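Local atomic coordinates of trwC protein (Escherichia coli, PDB entry 1ZM5), a protein that probably acts as the relaxase of plasmid conjugation, its metal-binding N-terminal domain, the part given here, nicking and holding the transferred DNA strand. Residues B[108-113]-B[160-165]; B[156-161]-B[230-235]. All coordinates share one frame; numbering follows the deposited sequence.

Interaction 1 (B[108-113]-B[160-165]); sequences KAHDRA and LHTHAV. With CU (copper (II) ion), chain D.
His-110 of helix 104-122 reaches the sheet between two residues of strand 158-171, Leu-160 over a face of its ring and Thr-162 at the edge. With CG anti to the backbone N (chi1 168°), the imidazole leaves the helix toward the strand. CG of Leu-160 sits over the ring centre, 4.0 Å from the centroid, in a CH-pi contact, while Leu-160 CD2 packs 3.7 Å from His-110 CB. Near the ring plane, His-110 NE2 and Thr-162 OG1 share a hydrogen bond of 2.8 Å. Thr-162 OG1 has a second partner, a water 2.6 Å away, which in turn donates to Asp-111 OD1 at 2.8 Å. The other ring nitrogen, ND1 of His-110, bonds to the hydroxyl of Tyr-196 on helix 189-206, and Asp-111 OD2 forms a salt bridge with Arg-149 of strand 145-152.

His-161 points away from the helix, and it and His-163 bind the copper through NE2 together with His-150. The strand therefore has a packing face and a metal face. With both nitrogens hydrogen-bonded and one face under leucine, the buried imidazole of His-110 is fixed in rotation, and its polar edge is satisfied within the core.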
loop_
_atom_site.group_PDB
_atom_site.type_symbol
_atom_site.label_atom_id
_atom_site.label_comp_id
_atom_site.label_asym_id
_atom_site.label_seq_id
_atom_site.Cartn_x
_atom_site.Cartn_y
_atom_site.Cartn_z
ATOM N N LYS B 108 7.697 10.853 -6.927
ATOM C CA LYS B 108 6.512 11.656 -7.203
ATOM C C LYS B 108 5.610 10.895 -8.175
ATOM O O LYS B 108 4.388 10.928 -8.059
ATOM C CB LYS B 108 6.925 13.018 -7.781
ATOM C CG LYS B 108 5.809 14.070 -7.790
ATOM C CD LYS B 108 6.314 15.436 -8.268
ATOM C CE LYS B 108 7.396 16.006 -7.337
ATOM N NZ LYS B 108 7.947 17.316 -7.810
ATOM N N ALA B 109 6.230 10.198 -9.120
ATOM C CA ALA B 109 5.504 9.412 -10.110
ATOM C C ALA B 109 4.650 8.391 -9.379
ATOM O O ALA B 109 3.457 8.240 -9.654
ATOM C CB ALA B 109 6.492 8.702 -11.043
ATOM N N HIS B 110 5.285 7.696 -8.441
ATOM C CA HIS B 110 4.633 6.682 -7.628
ATOM C C HIS B 110 3.511 7.302 -6.802
ATOM O O HIS B 110 2.412 6.761 -6.743
ATOM C CB HIS B 110 5.666 6.023 -6.710
ATOM C CG HIS B 110 5.068 5.170 -5.636
ATOM N ND1 HIS B 110 4.561 3.912 -5.878
ATOM C CD2 HIS B 110 4.876 5.406 -4.316
ATOM C CE1 HIS B 110 4.080 3.409 -4.753
ATOM N NE2 HIS B 110 4.258 4.297 -3.790
ATOM N N ASP B 111 3.775 8.440 -6.168
ATOM C CA ASP B 111 2.744 9.079 -5.357
ATOM C C ASP B 111 1.532 9.492 -6.183
ATOM O O ASP B 111 0.402 9.410 -5.709
ATOM C CB ASP B 111 3.301 10.292 -4.608
ATOM C CG ASP B 111 4.385 9.916 -3.614
ATOM O OD1 ASP B 111 4.343 8.786 -3.071
ATOM O OD2 ASP B 111 5.272 10.762 -3.365
ATOM N N ARG B 112 1.755 9.930 -7.415
ATOM C CA ARG B 112 0.632 10.315 -8.261
ATOM C C ARG B 112 -0.138 9.067 -8.667
ATOM O O ARG B 112 -1.360 9.019 -8.540
ATOM C CB ARG B 112 1.116 11.057 -9.506
ATOM C CG ARG B 112 1.648 12.433 -9.206
ATOM C CD ARG B 112 2.387 13.004 -10.393
ATOM N NE ARG B 112 2.906 14.336 -10.096
ATOM C CZ ARG B 112 3.765 14.989 -10.870
ATOM N NH1 ARG B 112 4.205 14.426 -11.987
ATOM N NH2 ARG B 112 4.172 16.209 -10.535
ATOM N N ALA B 113 0.575 8.049 -9.138
ATOM C CA ALA B 113 -0.086 6.817 -9.541
ATOM C C ALA B 113 -0.976 6.357 -8.386
ATOM O O ALA B 113 -2.127 5.963 -8.589
ATOM C CB ALA B 113 0.952 5.742 -9.886
ATOM N N LEU B 160 9.947 0.333 -3.006
ATOM C CA LEU B 160 9.081 1.501 -2.941
ATOM C C LEU B 160 7.620 1.100 -2.857
ATOM O O LEU B 160 7.072 0.467 -3.763
ATOM C CB LEU B 160 9.313 2.415 -4.161
ATOM C CG LEU B 160 8.428 3.674 -4.270
ATOM C CD1 LEU B 160 8.618 4.554 -3.047
ATOM C CD2 LEU B 160 8.780 4.453 -5.528
ATOM N N HIS B 161 6.983 1.453 -1.752
ATOM C CA HIS B 161 5.576 1.131 -1.609
ATOM C C HIS B 161 4.851 2.050 -0.648
ATOM O O HIS B 161 5.459 2.706 0.205
ATOM C CB HIS B 161 5.389 -0.334 -1.195
ATOM C CG HIS B 161 5.924 -0.671 0.163
ATOM N ND1 HIS B 161 7.273 -0.757 0.436
ATOM C CD2 HIS B 161 5.287 -1.007 1.312
ATOM C CE1 HIS B 161 7.444 -1.138 1.688
ATOM N NE2 HIS B 161 6.255 -1.298 2.241
ATOM N N THR B 162 3.539 2.115 -0.812
ATOM C CA THR B 162 2.721 2.950 0.041
ATOM C C THR B 162 1.579 2.121 0.593
ATOM O O THR B 162 0.995 1.282 -0.104
ATOM C CB THR B 162 2.098 4.139 -0.731
ATOM O OG1 THR B 162 3.131 4.945 -1.314
ATOM C CG2 THR B 162 1.252 4.983 0.201
ATOM N N HIS B 163 1.283 2.360 1.861
ATOM C CA HIS B 163 0.187 1.714 2.545
ATOM C C HIS B 163 -0.936 2.748 2.545
ATOM O O HIS B 163 -0.821 3.801 3.175
ATOM C CB HIS B 163 0.585 1.394 3.979
ATOM C CG HIS B 163 1.621 0.320 4.086
ATOM N ND1 HIS B 163 1.351 -1.000 3.790
ATOM C CD2 HIS B 163 2.932 0.375 4.420
ATOM C CE1 HIS B 163 2.456 -1.712 3.932
ATOM N NE2 HIS B 163 3.429 -0.901 4.312
ATOM N N ALA B 164 -2.006 2.474 1.811
ATOM C CA ALA B 164 -3.130 3.398 1.779
ATOM C C ALA B 164 -4.150 2.829 2.755
ATOM O O ALA B 164 -4.913 1.935 2.413
ATOM C CB ALA B 164 -3.715 3.477 0.375
ATOM N N VAL B 165 -4.145 3.323 3.982
ATOM C CA VAL B 165 -5.086 2.807 4.957
ATOM C C VAL B 165 -6.428 3.529 4.878
ATOM O O VAL B 165 -6.572 4.682 5.303
ATOM C CB VAL B 165 -4.535 2.912 6.392
ATOM C CG1 VAL B 165 -5.566 2.368 7.384
ATOM C CG2 VAL B 165 -3.244 2.119 6.509
HETATM CU CU CU D . 5.665 -0.915 4.354
HETATM O O HOH W 1 2.339 7.424 -1.729
HETATM O O HOH W 2 5.436 -3.052 3.969
#

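Interaction 2 (B[156-161]-B[230-235]); sequences RDPQLH and EGFSKR. With CU (copper (II) ion), chain D; nucleotides of chain A.
Asp-157 points its carboxylate into the start of helix 234-245, where OD2 accepts a hydrogen bond from the backbone N of Lys-234 at 2.8 Å. The N-H...OD2 angle is 165°, and the amide lies nearly in line with the C-O bond of OD2. CG of Asp-157 lies beside the backbone N (chi1 -81°), which brings the carboxylate up to the Phe-232 carbonyl; OD2 of Asp-157 and O of Phe-232, both acceptors, lie 3.2 Å apart without a bond between them. The amide at the helix start probably stabilises the negative charge there. NZ of Lys-234 stops 4.5 Å from Asp-157 OD1, beyond a salt bridge, and one water accepts from this amine while donating to OD1. A second water joins OD1 to the carbonyl of Gly-231, and a third donates both to Asp-157 OD2 and to OP1 of DC24 of chain A, tying the carboxylate to the DNA backbone.

Beside these polar contacts, the Pro-158 ring crosses the phenyl of Phe-232 at a slant, CD of Pro-158 lying 3.4 Å from Phe-232 CD2. Two further side chains turn to the DNA strand. Gln-159 bends at chi2 (55°), and its NE2 donates to O2 of the DT23 base of chain A at 2.9 Å. Arg-235 sets the edge of its guanidinium against the DT25 phosphate of chain A, where NH2 donates to OP2 at 2.7 Å; the carbonyl O of Lys-262 and the hydroxyl of Ser-265 also bond to this guanidinium.

The contact thus joins the loop and first residue of strand 158-171 to the turn and first residue of helix 234-245. Helix 92-100 packs on both Pro-158 and Phe-232 through Leu-96, and helix 274-287 adds Trp-281 against the proline and Thr-284 and Ala-285 against the phenyl.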
loop_
_atom_site.group_PDB
_atom_site.type_symbol
_atom_site.label_atom_id
_atom_site.label_comp_id
_atom_site.label_asym_id
_atom_site.label_seq_id
_atom_site.Cartn_x
_atom_site.Cartn_y
_atom_site.Cartn_z
ATOM N N ARG B 156 15.645 -5.655 3.637
ATOM C CA ARG B 156 16.348 -4.397 3.408
ATOM C C ARG B 156 16.676 -4.086 1.956
ATOM O O ARG B 156 17.570 -3.285 1.679
ATOM C CB ARG B 156 17.627 -4.318 4.249
ATOM C CG ARG B 156 17.372 -4.337 5.739
ATOM C CD ARG B 156 16.197 -3.432 6.083
ATOM N NE ARG B 156 15.747 -3.580 7.464
ATOM C CZ ARG B 156 14.544 -3.210 7.893
ATOM N NH1 ARG B 156 13.673 -2.672 7.044
ATOM N NH2 ARG B 156 14.214 -3.375 9.169
ATOM N N ASP B 157 15.968 -4.724 1.028
ATOM C CA ASP B 157 16.166 -4.431 -0.389
ATOM C C ASP B 157 15.340 -3.170 -0.680
ATOM O O ASP B 157 14.439 -2.819 0.092
ATOM C CB ASP B 157 15.619 -5.559 -1.286
ATOM C CG ASP B 157 16.569 -6.746 -1.423
ATOM O OD1 ASP B 157 17.793 -6.521 -1.570
ATOM O OD2 ASP B 157 16.083 -7.911 -1.415
ATOM N N PRO B 158 15.652 -2.461 -1.780
ATOM C CA PRO B 158 14.883 -1.260 -2.130
ATOM C C PRO B 158 13.476 -1.768 -2.483
ATOM O O PRO B 158 13.331 -2.692 -3.297
ATOM C CB PRO B 158 15.605 -0.730 -3.371
ATOM C CG PRO B 158 16.998 -1.201 -3.187
ATOM C CD PRO B 158 16.821 -2.608 -2.664
ATOM N N GLN B 159 12.449 -1.175 -1.887
ATOM C CA GLN B 159 11.077 -1.614 -2.135
ATOM C C GLN B 159 10.128 -0.445 -1.947
ATOM O O GLN B 159 9.566 -0.250 -0.868
ATOM C CB GLN B 159 10.724 -2.752 -1.157
ATOM C CG GLN B 159 9.333 -3.373 -1.305
ATOM C CD GLN B 159 9.036 -3.895 -2.704
ATOM O OE1 GLN B 159 9.932 -4.072 -3.524
ATOM N NE2 GLN B 159 7.768 -4.148 -2.973
ATOM N N LEU B 160 9.947 0.333 -3.006
ATOM C CA LEU B 160 9.081 1.501 -2.941
ATOM C C LEU B 160 7.620 1.100 -2.857
ATOM O O LEU B 160 7.072 0.467 -3.763
ATOM C CB LEU B 160 9.313 2.415 -4.161
ATOM C CG LEU B 160 8.428 3.674 -4.270
ATOM C CD1 LEU B 160 8.618 4.554 -3.047
ATOM C CD2 LEU B 160 8.780 4.453 -5.528
ATOM N N HIS B 161 6.983 1.453 -1.752
ATOM C CA HIS B 161 5.576 1.131 -1.609
ATOM C C HIS B 161 4.851 2.050 -0.648
ATOM O O HIS B 161 5.459 2.706 0.205
ATOM C CB HIS B 161 5.389 -0.334 -1.195
ATOM C CG HIS B 161 5.924 -0.671 0.163
ATOM N ND1 HIS B 161 7.273 -0.757 0.436
ATOM C CD2 HIS B 161 5.287 -1.007 1.312
ATOM C CE1 HIS B 161 7.444 -1.138 1.688
ATOM N NE2 HIS B 161 6.255 -1.298 2.241
ATOM N N GLU B 230 16.535 -9.716 -9.685
ATOM C CA GLU B 230 16.567 -10.780 -8.694
ATOM C C GLU B 230 17.632 -10.550 -7.624
ATOM O O GLU B 230 17.475 -10.987 -6.490
ATOM C CB GLU B 230 16.774 -12.122 -9.390
ATOM C CG GLU B 230 15.520 -12.605 -10.124
ATOM C CD GLU B 230 15.778 -13.771 -11.058
ATOM O OE1 GLU B 230 14.792 -14.408 -11.494
ATOM O OE2 GLU B 230 16.959 -14.045 -11.366
ATOM N N GLY B 231 18.700 -9.843 -7.980
ATOM C CA GLY B 231 19.754 -9.569 -7.025
ATOM C C GLY B 231 19.299 -8.630 -5.925
ATOM O O GLY B 231 19.946 -8.523 -4.886
ATOM N N PHE B 232 18.194 -7.929 -6.158
ATOM C CA PHE B 232 17.634 -7.010 -5.166
ATOM C C PHE B 232 16.257 -7.508 -4.762
ATOM O O PHE B 232 15.424 -6.734 -4.289
ATOM C CB PHE B 232 17.492 -5.591 -5.735
ATOM C CG PHE B 232 18.768 -4.788 -5.729
ATOM C CD1 PHE B 232 19.485 -4.583 -6.903
ATOM C CD2 PHE B 232 19.221 -4.193 -4.554
ATOM C CE1 PHE B 232 20.629 -3.789 -6.906
ATOM C CE2 PHE B 232 20.357 -3.402 -4.549
ATOM C CZ PHE B 232 21.064 -3.196 -5.725
ATOM N N SER B 233 16.005 -8.797 -4.979
ATOM C CA SER B 233 14.719 -9.389 -4.620
ATOM C C SER B 233 14.907 -10.612 -3.726
ATOM O O SER B 233 14.515 -11.720 -4.088
ATOM C CB SER B 233 13.933 -9.776 -5.881
ATOM O OG SER B 233 13.470 -8.625 -6.567
ATOM N N LYS B 234 15.482 -10.393 -2.546
ATOM C CA LYS B 234 15.751 -11.474 -1.593
ATOM C C LYS B 234 14.511 -12.189 -1.068
ATOM O O LYS B 234 14.503 -13.415 -0.970
ATOM C CB LYS B 234 16.563 -10.946 -0.407
ATOM C CG LYS B 234 17.967 -10.493 -0.769
ATOM C CD LYS B 234 18.684 -9.902 0.440
ATOM C CE LYS B 234 20.080 -9.429 0.075
ATOM N NZ LYS B 234 20.699 -8.610 1.163
ATOM N N ARG B 235 13.467 -11.437 -0.727
ATOM C CA ARG B 235 12.249 -12.058 -0.212
ATOM C C ARG B 235 11.650 -13.004 -1.249
ATOM O O ARG B 235 11.106 -14.058 -0.914
ATOM C CB ARG B 235 11.247 -10.983 0.190
ATOM C CG ARG B 235 11.632 -10.274 1.478
ATOM C CD ARG B 235 11.411 -11.194 2.660
ATOM N NE ARG B 235 10.001 -11.544 2.772
ATOM C CZ ARG B 235 9.513 -12.785 2.854
ATOM N NH1 ARG B 235 10.312 -13.845 2.844
ATOM N NH2 ARG B 235 8.204 -12.965 2.940
HETATM CU CU CU D . 5.665 -0.915 4.354
ATOM P P DT A 23 8.794 -9.968 -9.865
ATOM O OP1 DT A 23 9.404 -8.999 -10.789
ATOM O OP2 DT A 23 9.177 -11.411 -9.941
ATOM O "O5'" DT A 23 9.009 -9.448 -8.369
ATOM C "C5'" DT A 23 10.329 -9.190 -7.841
ATOM C "C4'" DT A 23 10.296 -7.967 -6.950
ATOM O "O4'" DT A 23 9.534 -6.959 -7.634
ATOM C "C3'" DT A 23 9.683 -8.120 -5.547
ATOM O "O3'" DT A 23 10.792 -7.785 -4.674
ATOM C "C2'" DT A 23 8.925 -6.813 -5.341
ATOM C "C1'" DT A 23 8.771 -6.205 -6.727
ATOM N N1 DT A 23 7.473 -5.940 -7.349
ATOM C C2 DT A 23 6.505 -5.236 -6.668
ATOM O O2 DT A 23 6.595 -4.937 -5.490
ATOM N N3 DT A 23 5.418 -4.888 -7.433
ATOM C C4 DT A 23 5.206 -5.187 -8.765
ATOM O O4 DT A 23 4.206 -4.780 -9.325
ATOM C C5 DT A 23 6.230 -5.982 -9.391
ATOM C C7 DT A 23 6.069 -6.377 -10.824
ATOM C C6 DT A 23 7.288 -6.330 -8.658
ATOM P P DC A 24 10.986 -8.474 -3.229
ATOM O OP1 DC A 24 11.710 -7.488 -2.394
ATOM O OP2 DC A 24 11.588 -9.806 -3.471
ATOM O "O5'" DC A 24 9.525 -8.651 -2.621
ATOM C "C5'" DC A 24 8.883 -7.612 -1.871
ATOM C "C4'" DC A 24 7.582 -8.140 -1.314
ATOM O "O4'" DC A 24 6.900 -8.821 -2.385
ATOM C "C3'" DC A 24 7.722 -9.158 -0.176
ATOM O "O3'" DC A 24 7.148 -8.485 0.955
ATOM C "C2'" DC A 24 6.588 -10.138 -0.430
ATOM C "C1'" DC A 24 6.207 -9.947 -1.888
ATOM N N1 DC A 24 6.369 -11.052 -2.841
ATOM C C2 DC A 24 5.445 -12.093 -2.809
ATOM O O2 DC A 24 4.603 -12.109 -1.899
ATOM N N3 DC A 24 5.492 -13.050 -3.766
ATOM C C4 DC A 24 6.439 -13.000 -4.710
ATOM N N4 DC A 24 6.447 -13.951 -5.649
ATOM C C5 DC A 24 7.424 -11.970 -4.733
ATOM C C6 DC A 24 7.358 -11.032 -3.783
ATOM P P DT A 25 7.567 -8.866 2.463
ATOM O OP1 DT A 25 8.565 -7.821 2.838
ATOM O OP2 DT A 25 7.904 -10.294 2.615
ATOM O "O5'" DT A 25 6.222 -8.631 3.291
ATOM C "C5'" DT A 25 5.799 -7.321 3.668
ATOM C "C4'" DT A 25 4.321 -7.321 3.997
ATOM O "O4'" DT A 25 4.048 -8.305 5.024
ATOM C "C3'" DT A 25 3.849 -6.003 4.599
ATOM O "O3'" DT A 25 3.578 -5.014 3.590
ATOM C "C2'" DT A 25 2.677 -6.409 5.478
ATOM C "C1'" DT A 25 2.993 -7.854 5.870
ATOM O O2 DT A 25 5.322 -6.834 6.936
ATOM O O4 DT A 25 4.626 -8.578 11.057
ATOM C C7 DT A 25 2.109 -9.801 10.344
HETATM O O HOH W 3 19.841 -5.617 0.661
HETATM O O HOH W 4 13.533 -8.069 -0.680
HETATM O O HOH W 5 20.401 -6.851 -2.683
HETATM O O HOH W 2 5.436 -3.052 3.969
#

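Interactions 1 and 2 lie along one strand, 158-171, their centres 16 Å apart, and share Leu-160 and His-161. Interaction 2 anchors the entry to the strand beside the DNA; interaction 1 packs residues further along it on helix 104-122. The copper site is further along the strand, at His-161 and His-163: His-161 NE2 is 2.2 Å from the copper, and the side chain of Pro-158 is about 11 Å from that of His-150. A copper-bound water, 2.2 Å from the metal, is 2.7 Å from O3' of DT25 of chain A. The strand therefore links helix packing, metal binding and DNA grip, consistent with a relaxase active site.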